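Long-range contacts in amorpha-4,11-diene synthase (Artemisia annua, PDB 4GAX), which probably cyclises farnesyl diphosphate to a sesquiterpene with release of diphosphate, the chain here being a mutant of an alpha-bisabolol synthase: residues W288-R293 / R300-L305; N79-V84 / S121-L126; L449-I454 / W504-R509. One frame throughout, in Å; residues are numbered along the deposited sequence.

Contact 1: residues W288-R293 / R300-L305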
loop_
_atom_site.group_PDB
_atom_site.type_symbol
_atom_site.label_atom_id
_atom_site.label_comp_id
_atom_site.label_asym_id
_atom_site.label_seq_id
_atom_site.Cartn_x
_atom_site.Cartn_y
_atom_site.Cartn_z
ATOM N N TRP A 288 -6.869 3.889 -4.250
ATOM C CA TRP A 288 -5.846 4.256 -3.282
ATOM C C TRP A 288 -6.257 3.820 -1.866
ATOM O O TRP A 288 -5.449 3.230 -1.116
ATOM C CB TRP A 288 -5.647 5.766 -3.377
ATOM C CG TRP A 288 -4.452 6.333 -2.716
ATOM C CD1 TRP A 288 -3.710 5.778 -1.715
ATOM C CD2 TRP A 288 -3.856 7.598 -3.009
ATOM N NE1 TRP A 288 -2.685 6.630 -1.365
ATOM C CE2 TRP A 288 -2.755 7.754 -2.147
ATOM C CE3 TRP A 288 -4.150 8.620 -3.914
ATOM C CZ2 TRP A 288 -1.934 8.887 -2.173
ATOM C CZ3 TRP A 288 -3.328 9.755 -3.941
ATOM C CH2 TRP A 288 -2.240 9.875 -3.069
ATOM N N ALA A 289 -7.510 4.092 -1.492
ATOM C CA ALA A 289 -7.990 3.672 -0.170
ATOM C C ALA A 289 -7.945 2.145 -0.066
ATOM O O ALA A 289 -7.610 1.574 0.994
ATOM C CB ALA A 289 -9.405 4.172 0.074
ATOM N N LEU A 290 -8.270 1.488 -1.179
ATOM C CA LEU A 290 -8.313 0.029 -1.238
ATOM C C LEU A 290 -6.941 -0.577 -0.959
ATOM O O LEU A 290 -6.836 -1.717 -0.501
ATOM C CB LEU A 290 -8.817 -0.416 -2.611
ATOM C CG LEU A 290 -8.981 -1.923 -2.826
ATOM C CD1 LEU A 290 -9.849 -2.557 -1.725
ATOM C CD2 LEU A 290 -9.567 -2.194 -4.207
ATOM N N ALA A 291 -5.891 0.197 -1.217
ATOM C CA ALA A 291 -4.523 -0.264 -0.962
ATOM C C ALA A 291 -4.167 -0.330 0.513
ATOM O O ALA A 291 -3.403 -1.211 0.939
ATOM C CB ALA A 291 -3.514 0.614 -1.706
ATOM N N SER A 292 -4.720 0.584 1.313
ATOM C CA SER A 292 -4.353 0.649 2.733
ATOM C C SER A 292 -4.634 -0.681 3.417
ATOM O O SER A 292 -3.724 -1.303 3.979
ATOM C CB SER A 292 -5.084 1.789 3.458
ATOM O OG SER A 292 -6.495 1.597 3.423
ATOM N N ARG A 293 -5.891 -1.111 3.365
ATOM C CA ARG A 293 -6.282 -2.443 3.848
ATOM C C ARG A 293 -7.425 -2.927 2.961
ATOM O O ARG A 293 -8.406 -2.206 2.772
ATOM C CB ARG A 293 -6.771 -2.410 5.303
ATOM C CG ARG A 293 -5.759 -2.024 6.428
ATOM C CD ARG A 293 -4.537 -2.953 6.493
ATOM N NE ARG A 293 -4.833 -4.388 6.602
ATOM C CZ ARG A 293 -4.549 -5.145 7.666
ATOM N NH1 ARG A 293 -4.004 -4.602 8.744
ATOM N NH2 ARG A 293 -4.816 -6.454 7.660
ATOM N N ARG A 300 -15.539 0.154 6.557
ATOM C CA ARG A 300 -15.847 1.532 6.953
ATOM C C ARG A 300 -14.630 2.426 6.812
ATOM O O ARG A 300 -14.738 3.577 6.358
ATOM C CB ARG A 300 -16.364 1.607 8.394
ATOM C CG ARG A 300 -17.746 1.000 8.592
ATOM C CD ARG A 300 -18.432 1.559 9.841
ATOM N NE ARG A 300 -18.942 2.917 9.633
ATOM C CZ ARG A 300 -20.107 3.201 9.048
ATOM N NH1 ARG A 300 -20.885 2.222 8.600
ATOM N NH2 ARG A 300 -20.494 4.465 8.902
ATOM N N ALA A 301 -13.472 1.894 7.194
ATOM C CA ALA A 301 -12.227 2.656 7.089
ATOM C C ALA A 301 -11.888 2.993 5.649
ATOM O O ALA A 301 -11.471 4.116 5.372
ATOM C CB ALA A 301 -11.066 1.908 7.755
ATOM N N ARG A 302 -12.068 2.038 4.726
ATOM C CA ARG A 302 -11.813 2.309 3.312
ATOM C C ARG A 302 -12.712 3.404 2.749
ATOM O O ARG A 302 -12.270 4.273 1.973
ATOM C CB ARG A 302 -12.019 1.036 2.464
ATOM C CG ARG A 302 -10.859 0.063 2.483
ATOM C CD ARG A 302 -11.036 -0.973 1.372
ATOM N NE ARG A 302 -12.178 -1.849 1.636
ATOM C CZ ARG A 302 -12.153 -2.859 2.501
ATOM N NH1 ARG A 302 -11.044 -3.106 3.203
ATOM N NH2 ARG A 302 -13.237 -3.620 2.669
ATOM N N ILE A 303 -13.993 3.342 3.099
ATOM C CA ILE A 303 -14.945 4.312 2.550
ATOM C C ILE A 303 -14.602 5.713 3.038
ATOM O O ILE A 303 -14.580 6.662 2.254
ATOM C CB ILE A 303 -16.398 3.938 2.903
ATOM C CG1 ILE A 303 -16.813 2.707 2.082
ATOM C CG2 ILE A 303 -17.343 5.112 2.628
ATOM C CD1 ILE A 303 -18.142 2.086 2.517
ATOM N N PHE A 304 -14.287 5.845 4.323
ATOM C CA PHE A 304 -13.946 7.159 4.876
ATOM C C PHE A 304 -12.642 7.680 4.255
ATOM O O PHE A 304 -12.531 8.856 3.917
ATOM C CB PHE A 304 -13.796 7.091 6.402
ATOM C CG PHE A 304 -13.519 8.420 7.022
ATOM C CD1 PHE A 304 -14.438 9.453 6.893
ATOM C CD2 PHE A 304 -12.318 8.667 7.675
ATOM C CE1 PHE A 304 -14.185 10.721 7.439
ATOM C CE2 PHE A 304 -12.050 9.930 8.224
ATOM C CZ PHE A 304 -12.995 10.958 8.112
ATOM N N LEU A 305 -11.658 6.798 4.121
ATOM C CA LEU A 305 -10.364 7.180 3.582
ATOM C C LEU A 305 -10.520 7.644 2.144
ATOM O O LEU A 305 -9.921 8.640 1.733
ATOM C CB LEU A 305 -9.377 6.014 3.685
ATOM C CG LEU A 305 -7.980 6.178 3.056
ATOM C CD1 LEU A 305 -7.210 7.337 3.673
ATOM C CD2 LEU A 305 -7.176 4.853 3.245
#
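Arg302 reaches along the end of the neighbouring helix. CG stands anti to the carbonyl carbon and the chain bends at chi3 (-68°), turning the guanidinium in toward segment 288-293. Arg302 NH1 gives a hydrogen bond to Arg293 O at 2.8 Å (N-H...O angle 155°); the acceptor lies near the guanidinium plane, the donor well above the carbonyl plane. Arg302 NH1 also gives a hydrogen bond to Glu295 O, and its NH2 forms a salt bridge with Glu258, which probably helps stabilise the charge of this buried residue. The aliphatic stem is used too: Leu290, beside it, sets CD1 3.7 Å from Arg302 CD. This is a helical hairpin of the alpha-helical class I terpene synthase fold, in which helices 282-292 and 299-322 run roughly antiparallel about a short connection. Where the two backbones come closest, Ala289 CB is 3.4 Å from Arg302 O, and Leu305, CG anti to the backbone N, sets that CG 3.9 Å from Ala289 CB. Ser292 takes the crowded rotamer (chi1 62°), so that its OG gives a hydrogen bond to Ala289 O at 2.7 Å, in the carbonyl plane; Ser292 N also donates to this oxygen. Leu305 CD2 rests 3.3 Å from Ser292 OG.

Contact 2: residues N79-V84 / S121-L126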
loop_
_atom_site.group_PDB
_atom_site.type_symbol
_atom_site.label_atom_id
_atom_site.label_comp_id
_atom_site.label_asym_id
_atom_site.label_seq_id
_atom_site.Cartn_x
_atom_site.Cartn_y
_atom_site.Cartn_z
ATOM N N ASN A 79 6.692 -27.206 6.342
ATOM C CA ASN A 79 5.462 -27.302 5.562
ATOM C C ASN A 79 4.417 -26.311 6.059
ATOM O O ASN A 79 3.585 -25.836 5.286
ATOM C CB ASN A 79 4.896 -28.729 5.589
ATOM C CG ASN A 79 5.743 -29.713 4.783
ATOM O OD1 ASN A 79 6.808 -29.366 4.269
ATOM N ND2 ASN A 79 5.269 -30.949 4.675
ATOM N N LEU A 80 4.447 -26.014 7.355
ATOM C CA LEU A 80 3.522 -25.031 7.912
ATOM C C LEU A 80 3.805 -23.645 7.339
ATOM O O LEU A 80 2.876 -22.893 6.968
ATOM C CB LEU A 80 3.610 -25.020 9.444
ATOM C CG LEU A 80 2.878 -23.900 10.214
ATOM C CD1 LEU A 80 1.379 -23.890 9.982
ATOM C CD2 LEU A 80 3.141 -24.041 11.693
ATOM N N LEU A 81 5.087 -23.301 7.247
ATOM C CA LEU A 81 5.460 -22.003 6.688
ATOM C C LEU A 81 4.995 -21.911 5.252
ATOM O O LEU A 81 4.526 -20.864 4.822
ATOM C CB LEU A 81 6.974 -21.779 6.756
ATOM C CG LEU A 81 7.543 -21.573 8.163
ATOM C CD1 LEU A 81 9.049 -21.376 8.063
ATOM C CD2 LEU A 81 6.890 -20.354 8.811
ATOM N N LYS A 82 5.147 -23.002 4.505
ATOM C CA LYS A 82 4.709 -23.025 3.112
ATOM C C LYS A 82 3.199 -22.829 2.998
ATOM O O LYS A 82 2.715 -22.129 2.092
ATOM C CB LYS A 82 5.136 -24.328 2.433
ATOM C CG LYS A 82 4.926 -24.340 0.925
ATOM C CD LYS A 82 5.508 -23.074 0.282
ATOM C CE LYS A 82 5.698 -23.223 -1.231
ATOM N NZ LYS A 82 4.415 -23.215 -1.995
ATOM N N LEU A 83 2.451 -23.456 3.903
ATOM C CA LEU A 83 0.995 -23.329 3.897
ATOM C C LEU A 83 0.596 -21.898 4.227
ATOM O O LEU A 83 -0.315 -21.339 3.600
ATOM C CB LEU A 83 0.396 -24.263 4.947
ATOM C CG LEU A 83 -1.128 -24.344 5.067
ATOM C CD1 LEU A 83 -1.760 -24.592 3.708
ATOM C CD2 LEU A 83 -1.483 -25.496 6.015
ATOM N N VAL A 84 1.274 -21.307 5.214
ATOM C CA VAL A 84 1.017 -19.919 5.598
ATOM C C VAL A 84 1.273 -19.021 4.392
ATOM O O VAL A 84 0.459 -18.164 4.053
ATOM C CB VAL A 84 1.914 -19.481 6.790
ATOM C CG1 VAL A 84 1.860 -17.973 6.990
ATOM C CG2 VAL A 84 1.507 -20.208 8.079
ATOM N N SER A 121 14.878 -19.399 3.448
ATOM C CA SER A 121 14.570 -18.104 2.831
ATOM C C SER A 121 13.115 -17.684 3.091
ATOM O O SER A 121 12.805 -16.495 3.297
ATOM C CB SER A 121 14.828 -18.167 1.324
ATOM O OG SER A 121 16.210 -18.360 1.067
ATOM N N LEU A 122 12.215 -18.658 3.060
ATOM C CA LEU A 122 10.799 -18.379 3.306
ATOM C C LEU A 122 10.594 -18.008 4.770
ATOM O O LEU A 122 9.854 -17.077 5.097
ATOM C CB LEU A 122 9.938 -19.598 2.932
ATOM C CG LEU A 122 8.451 -19.464 3.258
ATOM C CD1 LEU A 122 7.866 -18.259 2.504
ATOM C CD2 LEU A 122 7.693 -20.732 2.935
ATOM N N TRP A 123 11.271 -18.721 5.659
ATOM C CA TRP A 123 11.157 -18.428 7.079
ATOM C C TRP A 123 11.548 -16.979 7.335
ATOM O O TRP A 123 10.840 -16.254 8.032
ATOM C CB TRP A 123 12.043 -19.370 7.894
ATOM C CG TRP A 123 12.298 -18.899 9.307
ATOM C CD1 TRP A 123 11.485 -19.075 10.388
ATOM C CD2 TRP A 123 13.455 -18.185 9.783
ATOM N NE1 TRP A 123 12.062 -18.515 11.516
ATOM C CE2 TRP A 123 13.268 -17.957 11.166
ATOM C CE3 TRP A 123 14.625 -17.711 9.173
ATOM C CZ2 TRP A 123 14.210 -17.293 11.953
ATOM C CZ3 TRP A 123 15.560 -17.044 9.947
ATOM C CH2 TRP A 123 15.351 -16.845 11.326
ATOM N N PHE A 124 12.661 -16.561 6.735
ATOM C CA PHE A 124 13.207 -15.230 6.964
ATOM C C PHE A 124 12.187 -14.166 6.561
ATOM O O PHE A 124 11.916 -13.226 7.314
ATOM C CB PHE A 124 14.511 -15.075 6.168
ATOM C CG PHE A 124 15.089 -13.692 6.185
ATOM C CD1 PHE A 124 15.901 -13.279 7.225
ATOM C CD2 PHE A 124 14.848 -12.818 5.134
ATOM C CE1 PHE A 124 16.461 -11.989 7.233
ATOM C CE2 PHE A 124 15.404 -11.550 5.118
ATOM C CZ PHE A 124 16.212 -11.127 6.179
ATOM N N ARG A 125 11.630 -14.317 5.367
ATOM C CA ARG A 125 10.702 -13.328 4.845
ATOM C C ARG A 125 9.382 -13.281 5.624
ATOM O O ARG A 125 8.879 -12.202 5.937
ATOM C CB ARG A 125 10.441 -13.578 3.355
ATOM C CG ARG A 125 9.446 -12.603 2.755
ATOM C CD ARG A 125 9.320 -12.777 1.252
ATOM N NE ARG A 125 8.720 -14.066 0.879
ATOM C CZ ARG A 125 7.432 -14.368 1.045
ATOM N NH1 ARG A 125 6.596 -13.473 1.571
ATOM N NH2 ARG A 125 6.972 -15.559 0.670
ATOM N N LEU A 126 8.822 -14.448 5.938
ATOM C CA LEU A 126 7.577 -14.497 6.718
ATOM C C LEU A 126 7.754 -13.949 8.124
ATOM O O LEU A 126 6.845 -13.287 8.667
ATOM C CB LEU A 126 7.010 -15.918 6.793
ATOM C CG LEU A 126 6.572 -16.641 5.527
ATOM C CD1 LEU A 126 5.883 -17.976 5.912
ATOM C CD2 LEU A 126 5.652 -15.774 4.670
#
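Lys82 NZ is held by one salt bridge, to Glu86 OE2 on its own helix, and has a second, long and weak ion pair with Glu158. Its chain starts anti to the backbone N and bends at chi2 (49°) and again at chi4, and the aliphatic part passes roughly at right angles to Leu122, with Lys82 CD 4.2 Å from Leu122 CD2. The rest of the contact is apolar and turns on Leu81, which meets Leu122, Trp123 and Leu126. Leu81 CD1 lies at the edge of the Trp123 indole, near the ring plane, and touches Trp123 CB at 3.6 Å. Helices 77-89 and 120-129 belong to the all-helical N-terminal domain of plant terpene synthases, and their segments 79-84 and 121-126 cross at 54°; helix 97-111 adds Leu104 against Leu81 and Ile107 against Trp123. Trp123 sets CG anti to its backbone N (chi1 163°), carrying the indole away to stack on Trp115. Leu126 and Leu81 pass alongside one another, head to tail, Leu81 CD2 being 3.9 Å from Leu126 CD1. Leu126 CD1 sits 3.4 Å from Leu81 O and 4.2 Å from Val84 CG1, while Leu122 CD2 approaches Leu81 O to 3.7 Å.

Contact 3: residues L449-I454 / W504-R509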
loop_
_atom_site.group_PDB
_atom_site.type_symbol
_atom_site.label_atom_id
_atom_site.label_comp_id
_atom_site.label_asym_id
_atom_site.label_seq_id
_atom_site.Cartn_x
_atom_site.Cartn_y
_atom_site.Cartn_z
ATOM N N LEU A 449 7.435 8.029 8.373
ATOM C CA LEU A 449 6.570 8.934 7.616
ATOM C C LEU A 449 7.402 9.920 6.801
ATOM O O LEU A 449 7.027 10.292 5.689
ATOM C CB LEU A 449 5.594 9.669 8.537
ATOM C CG LEU A 449 4.605 8.745 9.261
ATOM C CD1 LEU A 449 3.616 9.557 10.124
ATOM C CD2 LEU A 449 3.864 7.866 8.280
ATOM N N ARG A 450 8.534 10.344 7.355
ATOM C CA ARG A 450 9.463 11.200 6.622
ATOM C C ARG A 450 9.967 10.485 5.379
ATOM O O ARG A 450 10.080 11.089 4.303
ATOM C CB ARG A 450 10.665 11.577 7.494
ATOM C CG ARG A 450 11.552 12.666 6.884
ATOM C CD ARG A 450 12.916 12.709 7.552
ATOM N NE ARG A 450 12.821 12.475 8.995
ATOM C CZ ARG A 450 13.672 11.726 9.695
ATOM N NH1 ARG A 450 14.693 11.128 9.090
ATOM N NH2 ARG A 450 13.502 11.574 11.004
ATOM N N TYR A 451 10.293 9.201 5.535
ATOM C CA TYR A 451 10.809 8.408 4.426
ATOM C C TYR A 451 9.739 8.237 3.340
ATOM O O TYR A 451 10.026 8.379 2.147
ATOM C CB TYR A 451 11.301 7.038 4.917
ATOM C CG TYR A 451 12.637 7.067 5.650
ATOM C CD1 TYR A 451 13.660 7.922 5.252
ATOM C CD2 TYR A 451 12.863 6.249 6.751
ATOM C CE1 TYR A 451 14.885 7.941 5.918
ATOM C CE2 TYR A 451 14.080 6.267 7.432
ATOM C CZ TYR A 451 15.083 7.104 7.008
ATOM O OH TYR A 451 16.287 7.110 7.680
ATOM N N LYS A 452 8.522 7.893 3.758
ATOM C CA LYS A 452 7.390 7.797 2.844
ATOM C C LYS A 452 7.246 9.088 2.034
ATOM O O LYS A 452 7.153 9.056 0.801
ATOM C CB LYS A 452 6.104 7.531 3.630
ATOM C CG LYS A 452 4.851 7.413 2.771
ATOM C CD LYS A 452 3.614 7.167 3.647
ATOM C CE LYS A 452 2.335 7.028 2.811
ATOM N NZ LYS A 452 2.151 8.153 1.848
ATOM N N GLY A 453 7.256 10.224 2.729
ATOM C CA GLY A 453 7.145 11.518 2.073
ATOM C C GLY A 453 8.251 11.780 1.060
ATOM O O GLY A 453 7.990 12.260 -0.050
ATOM N N ILE A 454 9.491 11.473 1.433
ATOM C CA ILE A 454 10.628 11.696 0.541
ATOM C C ILE A 454 10.572 10.751 -0.666
ATOM O O ILE A 454 10.795 11.166 -1.810
ATOM C CB ILE A 454 11.968 11.479 1.262
ATOM C CG1 ILE A 454 12.160 12.504 2.385
ATOM C CG2 ILE A 454 13.127 11.585 0.274
ATOM C CD1 ILE A 454 13.465 12.314 3.153
ATOM N N TRP A 504 13.710 2.378 0.095
ATOM C CA TRP A 504 12.920 1.191 0.424
ATOM C C TRP A 504 13.593 0.440 1.565
ATOM O O TRP A 504 12.919 -0.119 2.440
ATOM C CB TRP A 504 12.760 0.248 -0.785
ATOM C CG TRP A 504 11.922 0.787 -1.932
ATOM C CD1 TRP A 504 12.356 1.071 -3.202
ATOM C CD2 TRP A 504 10.511 1.071 -1.918
ATOM N NE1 TRP A 504 11.305 1.528 -3.968
ATOM C CE2 TRP A 504 10.164 1.536 -3.207
ATOM C CE3 TRP A 504 9.506 0.975 -0.944
ATOM C CZ2 TRP A 504 8.857 1.911 -3.544
ATOM C CZ3 TRP A 504 8.200 1.353 -1.283
ATOM C CH2 TRP A 504 7.893 1.811 -2.569
ATOM N N LYS A 505 14.922 0.403 1.547
ATOM C CA LYS A 505 15.656 -0.269 2.617
ATOM C C LYS A 505 15.496 0.477 3.950
ATOM O O LYS A 505 15.345 -0.149 5.009
ATOM C CB LYS A 505 17.138 -0.452 2.241
ATOM C CG LYS A 505 17.376 -1.645 1.290
ATOM C CD LYS A 505 18.858 -1.852 0.947
ATOM C CE LYS A 505 19.412 -0.684 0.156
ATOM N NZ LYS A 505 20.842 -0.935 -0.213
ATOM N N ASP A 506 15.545 1.806 3.904
ATOM C CA ASP A 506 15.327 2.611 5.106
ATOM C C ASP A 506 13.938 2.342 5.672
ATOM O O ASP A 506 13.744 2.222 6.888
ATOM C CB ASP A 506 15.457 4.103 4.780
ATOM C CG ASP A 506 16.895 4.539 4.603
ATOM O OD1 ASP A 506 17.782 3.975 5.290
ATOM O OD2 ASP A 506 17.137 5.450 3.778
ATOM N N ILE A 507 12.962 2.247 4.780
ATOM C CA ILE A 507 11.582 2.002 5.202
ATOM C C ILE A 507 11.395 0.608 5.796
ATOM O O ILE A 507 10.635 0.431 6.763
ATOM C CB ILE A 507 10.614 2.235 4.028
ATOM C CG1 ILE A 507 10.525 3.743 3.759
ATOM C CG2 ILE A 507 9.229 1.677 4.336
ATOM C CD1 ILE A 507 10.126 4.081 2.346
ATOM N N ASN A 508 12.070 -0.388 5.223
ATOM C CA ASN A 508 12.050 -1.725 5.821
ATOM C C ASN A 508 12.541 -1.699 7.251
ATOM O O ASN A 508 11.944 -2.328 8.128
ATOM C CB ASN A 508 12.887 -2.728 5.011
ATOM C CG ASN A 508 12.200 -3.157 3.725
ATOM O OD1 ASN A 508 10.979 -2.983 3.562
ATOM N ND2 ASN A 508 12.980 -3.748 2.809
ATOM N N ARG A 509 13.635 -0.983 7.492
ATOM C CA ARG A 509 14.186 -0.913 8.856
ATOM C C ARG A 509 13.170 -0.295 9.814
ATOM O O ARG A 509 12.927 -0.829 10.899
ATOM C CB ARG A 509 15.496 -0.129 8.871
ATOM C CG ARG A 509 16.187 -0.016 10.254
ATOM C CD ARG A 509 17.207 1.137 10.237
ATOM N NE ARG A 509 16.571 2.349 9.712
ATOM C CZ ARG A 509 17.073 3.134 8.760
ATOM N NH1 ARG A 509 18.256 2.877 8.214
ATOM N NH2 ARG A 509 16.381 4.192 8.359
#
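Tyr451 lays one face of its ring over Asp506: Asp506 CB stands 3.7 Å from the ring centroid, only 13° off the normal, a CH-pi contact over the middle of the ring. The two residues join helices 447-461 and 489-513, nearly antiparallel members of the alpha-helical bundle of the class I terpene synthase domain. With CG anti to the carbonyl carbon, Tyr451 points across the gap, and Asp506, with CG beside its backbone N, holds its carboxylate almost parallel to the ring, the planes 15° apart. Asp506 in turn pairs with Arg509 one helical turn later: Asp506 OD1 forms a salt bridge with Arg509 NH1 at 3.2 Å, the bonds from both NH1 and NH2 being weak. A bend at chi3 brings the guanidinium back toward the tyrosine, and Pro172, from a loop, touches both charged residues. An alanine in place of Tyr451 would take away the ring that covers the Asp506 methylene and would probably loosen the packing between the two helices and leave the Asp506-Arg509 pair less well fixed. Nearer the backbone, Ile507 CG1 meets Tyr451 CB at 3.6 Å; Ile507 also packs on Ile526 and Val529 of helix 519-535. The guanidinium is tilted by 48° to the ring, and Tyr451 CE2 lies in the guanidinium plane, 3.2 Å from Arg509 NH2.

How the contacts relate
Followed from the N terminus, the three contacts come in series, in the order 2, 1, 3; none nests in or crosses another. Contact 2 closes a loop of 36 residues, which includes helix 97-111, within the N-terminal domain. Contact 1, in the metal-binding domain, closes a short six-residue connection between the consecutive helices 282-292 and 299-322. Contact 3 ties together two helical segments of the same domain that are separated by 49 residues, part of them not modelled. Helices 419-429 and 519-535 touch segments of both contacts 1 and 3, whose centres are about 21 Å apart. Contact 2 stands apart in the other domain, its centre about 28 Å from that of contact 1.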